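Local coordinates for glycoside Hydrolase (Bacteroides uniformis, PDB 5T99), which probably hydrolyses beta-galactosidic linkages as a family 2 glycoside hydrolase serving agarose breakdown in a gut bacterium, and binds the inhibitor galacto-isofagomine, at residues A329-L334 with L357-R362. Numbering follows the deposited sequence. Where two conformers were deposited one is given.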
ATOM      1  N   ALA A 329      -9.458   4.037   0.986  1.00 17.79           N
ATOM      2  CA  ALA A 329      -8.956   2.861   1.715  1.00 17.91           C
ATOM      3  C   ALA A 329      -7.443   2.930   1.916  1.00 17.50           C
ATOM      4  O   ALA A 329      -6.957   2.721   3.027  1.00 16.75           O
ATOM      5  CB  ALA A 329      -9.326   1.572   0.984  1.00 18.29           C
ATOM      6  N   ASP A 330      -6.715   3.232   0.836  1.00 17.43           N
ATOM      7  CA  ASP A 330      -5.245   3.381   0.894  1.00 17.62           C
ATOM      8  C   ASP A 330      -4.831   4.570   1.764  1.00 17.25           C
ATOM      9  O   ASP A 330      -3.937   4.437   2.596  1.00 17.18           O
ATOM     10  CB  ASP A 330      -4.618   3.523  -0.508  1.00 17.62           C
ATOM     11  CG  ASP A 330      -4.453   2.189  -1.244  1.00 17.55           C
ATOM     12  OD1 ASP A 330      -4.619   1.116  -0.661  1.00 17.84           O
ATOM     13  OD2 ASP A 330      -4.119   2.216  -2.437  1.00 18.34           O
ATOM     14  N   GLU A 331      -5.490   5.711   1.589  1.00 17.15           N
ATOM     15  CA  GLU A 331      -5.188   6.898   2.384  1.00 17.28           C
ATOM     16  C   GLU A 331      -5.305   6.610   3.885  1.00 17.18           C
ATOM     17  O   GLU A 331      -4.404   6.918   4.655  1.00 16.57           O
ATOM     18  CB  GLU A 331      -6.104   8.059   1.997  1.00 17.28           C
ATOM     19  CG  GLU A 331      -5.686   9.390   2.610  1.00 17.38           C
ATOM     20  CD  GLU A 331      -6.679  10.512   2.347  1.00 17.89           C
ATOM     21  OE1 GLU A 331      -7.910  10.288   2.424  1.00 16.89           O
ATOM     22  OE2 GLU A 331      -6.212  11.636   2.084  1.00 18.93           O
ATOM     23  N   ARG A 332      -6.422   6.009   4.277  1.00 17.79           N
ATOM     24  CA  ARG A 332      -6.658   5.611   5.667  1.00 18.11           C
ATOM     25  C   ARG A 332      -5.551   4.698   6.191  1.00 18.19           C
ATOM     26  O   ARG A 332      -4.985   4.945   7.270  1.00 18.92           O
ATOM     27  CB  ARG A 332      -8.009   4.912   5.786  1.00 18.44           C
ATOM     28  CG  ARG A 332      -8.324   4.346   7.157  1.00 19.06           C
ATOM     29  CD  ARG A 332      -9.745   3.832   7.182  1.00 19.08           C
ATOM     30  NE  ARG A 332     -10.070   3.145   8.422  1.00 19.27           N
ATOM     31  CZ  ARG A 332      -9.947   1.835   8.649  1.00 19.81           C
ATOM     32  NH1 ARG A 332      -9.466   0.994   7.726  1.00 19.65           N
ATOM     33  NH2 ARG A 332     -10.322   1.356   9.831  1.00 19.98           N
ATOM     34  N   LYS A 333      -5.245   3.659   5.425  1.00 18.01           N
ATOM     35  CA  LYS A 333      -4.151   2.737   5.767  1.00 18.05           C
ATOM     36  C   LYS A 333      -2.832   3.482   5.992  1.00 17.23           C
ATOM     37  O   LYS A 333      -2.184   3.288   6.996  1.00 17.66           O
ATOM     38  CB  LYS A 333      -3.997   1.672   4.679  1.00 18.34           C
ATOM     39  CG  LYS A 333      -2.982   0.594   5.004  1.00 18.75           C
ATOM     40  CD  LYS A 333      -3.209  -0.669   4.188  1.00 19.23           C
ATOM     41  CE  LYS A 333      -3.014  -0.448   2.699  1.00 19.88           C
ATOM     42  NZ  LYS A 333      -3.302  -1.698   1.940  1.00 20.63           N
ATOM     43  N   LEU A 334      -2.472   4.371   5.080  1.00 16.85           N
ATOM     44  CA  LEU A 334      -1.236   5.149   5.218  1.00 16.90           C
ATOM     45  C   LEU A 334      -1.279   6.140   6.385  1.00 17.07           C
ATOM     46  O   LEU A 334      -0.274   6.300   7.094  1.00 17.02           O
ATOM     47  CB  LEU A 334      -0.893   5.855   3.895  1.00 16.73           C
ATOM     48  CG  LEU A 334      -0.563   4.887   2.745  1.00 16.50           C
ATOM     49  CD1 LEU A 334      -0.395   5.638   1.445  1.00 16.75           C
ATOM     50  CD2 LEU A 334       0.698   4.087   3.039  1.00 16.75           C
ATOM     51  N   LEU A 357       0.965   5.066  -4.785  1.00 13.59           N
ATOM     52  CA  LEU A 357       2.198   5.871  -4.856  1.00 13.69           C
ATOM     53  C   LEU A 357       1.923   7.367  -4.883  1.00 13.74           C
ATOM     54  O   LEU A 357       2.701   8.136  -4.311  1.00 13.46           O
ATOM     55  CB  LEU A 357       3.070   5.465  -6.052  1.00 13.66           C
ATOM     56  CG  LEU A 357       3.612   4.033  -5.950  1.00 13.85           C
ATOM     57  CD1 LEU A 357       4.305   3.631  -7.231  1.00 14.11           C
ATOM     58  CD2 LEU A 357       4.561   3.857  -4.772  1.00 13.93           C
ATOM     59  N   ASP A 358       0.821   7.780  -5.518  1.00 14.03           N
ATOM     60  CA  ASP A 358       0.399   9.181  -5.448  1.00 14.18           C
ATOM     61  C   ASP A 358       0.159   9.591  -4.002  1.00 14.40           C
ATOM     62  O   ASP A 358       0.529  10.692  -3.612  1.00 14.54           O
ATOM     63  CB  ASP A 358      -0.850   9.461  -6.294  1.00 14.22           C
ATOM     64  CG  ASP A 358      -0.576   9.405  -7.784  1.00 14.38           C
ATOM     65  OD1 ASP A 358       0.581   9.648  -8.204  1.00 14.66           O
ATOM     66  OD2 ASP A 358      -1.525   9.117  -8.544  1.00 14.01           O
ATOM     67  N   LEU A 359      -0.413   8.701  -3.195  1.00 14.93           N
ATOM     68  CA  LEU A 359      -0.644   8.992  -1.778  1.00 15.11           C
ATOM     69  C   LEU A 359       0.660   9.121  -1.017  1.00 15.82           C
ATOM     70  O   LEU A 359       0.834  10.061  -0.239  1.00 17.25           O
ATOM     71  CB  LEU A 359      -1.565   7.945  -1.133  1.00 15.30           C
ATOM     72  CG  LEU A 359      -3.030   8.013  -1.606  1.00 15.31           C
ATOM     73  CD1 LEU A 359      -3.800   6.760  -1.208  1.00 15.31           C
ATOM     74  CD2 LEU A 359      -3.713   9.244  -1.034  1.00 15.02           C
ATOM     75  N   CYS A 360       1.582   8.193  -1.253  1.00 16.06           N
ATOM     76  CA  CYS A 360       2.909   8.241  -0.619  1.00 16.05           C
ATOM     77  C   CYS A 360       3.615   9.551  -0.938  1.00 16.23           C
ATOM     78  O   CYS A 360       4.166  10.182  -0.037  1.00 17.06           O
ATOM     79  CB  CYS A 360       3.787   7.050  -1.052  1.00 15.68           C
ATOM     80  SG  CYS A 360       3.224   5.434  -0.445  1.00 15.00           S
ATOM     81  N   ASP A 361       3.579   9.957  -2.208  1.00 16.48           N
ATOM     82  CA  ASP A 361       4.076  11.275  -2.638  1.00 16.80           C
ATOM     83  C   ASP A 361       3.442  12.404  -1.799  1.00 16.98           C
ATOM     84  O   ASP A 361       4.156  13.201  -1.173  1.00 15.68           O
ATOM     85  CB  ASP A 361       3.767  11.547  -4.123  1.00 17.01           C
ATOM     86  CG  ASP A 361       4.528  10.641  -5.090  1.00 16.97           C
ATOM     87  OD1 ASP A 361       5.532  10.020  -4.712  1.00 16.68           O
ATOM     88  OD2 ASP A 361       4.115  10.574  -6.271  1.00 16.57           O
ATOM     89  N   ARG A 362       2.107  12.446  -1.799  0.50 17.37           N
ATOM     90  CA  ARG A 362       1.332  13.462  -1.069  0.50 17.82           C
ATOM     91  C   ARG A 362       1.518  13.446   0.448  0.50 17.66           C
ATOM     92  O   ARG A 362       1.414  14.487   1.083  0.50 17.60           O
ATOM     93  CB  ARG A 362      -0.161  13.331  -1.386  0.50 18.31           C
ATOM     94  CG  ARG A 362      -0.676  14.406  -2.323  0.50 18.98           C
ATOM     95  CD  ARG A 362      -2.048  14.086  -2.907  0.50 19.58           C
ATOM     96  NE  ARG A 362      -2.925  13.332  -2.011  0.50 20.08           N
ATOM     97  CZ  ARG A 362      -3.646  13.858  -1.026  0.50 20.58           C
ATOM     98  NH1 ARG A 362      -4.411  13.072  -0.283  0.50 20.46           N
ATOM     99  NH2 ARG A 362      -3.592  15.164  -0.774  0.50 20.89           N
TER
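Leu359 reaches from helix 357-362 onto the flank of helix 329-334, where its CB and its two methyl groups meet Leu334, Asp330 and Glu331. Its CB lies 3.7 Å from Leu334 CD1. With CG anti to the carbonyl carbon (chi1 -70°), the isobutyl end is carried to the other helix, where its two methyls part. CD1 comes 3.4 Å from Asp330 CB and is equally near the backbone N of Glu331, while CD2 turns to the aliphatic part of Glu331, 4.0 Å from its CB. The segments lie on helices 327-339 and 354-363 of the TIM-barrel domain, successive in the chain with the parallel barrel strand 344-346 between them, so this is packing between neighbouring outer helices; the segment axes come within 9.9 Å and cross at -43°. An alanine in place of Leu359 would probably open a gap beside Asp330 CB and the Glu331 stem, keeping only the CB contact with Leu334. CG of Glu331 is anti to the backbone N and the chain is extended, carrying the carboxylate past Leu359; in the Arg362 conformer given, OE2 makes a long salt bridge with NH1 (3.3 Å), sitting at the guanidinium edge with the two planes 54° apart. OE1 pairs with Arg328 instead. Leu334 CD1 also touches Cys360 SG at 4.1 Å, and Asp330 OD1 accepts a hydrogen bond from Asn318 ND2.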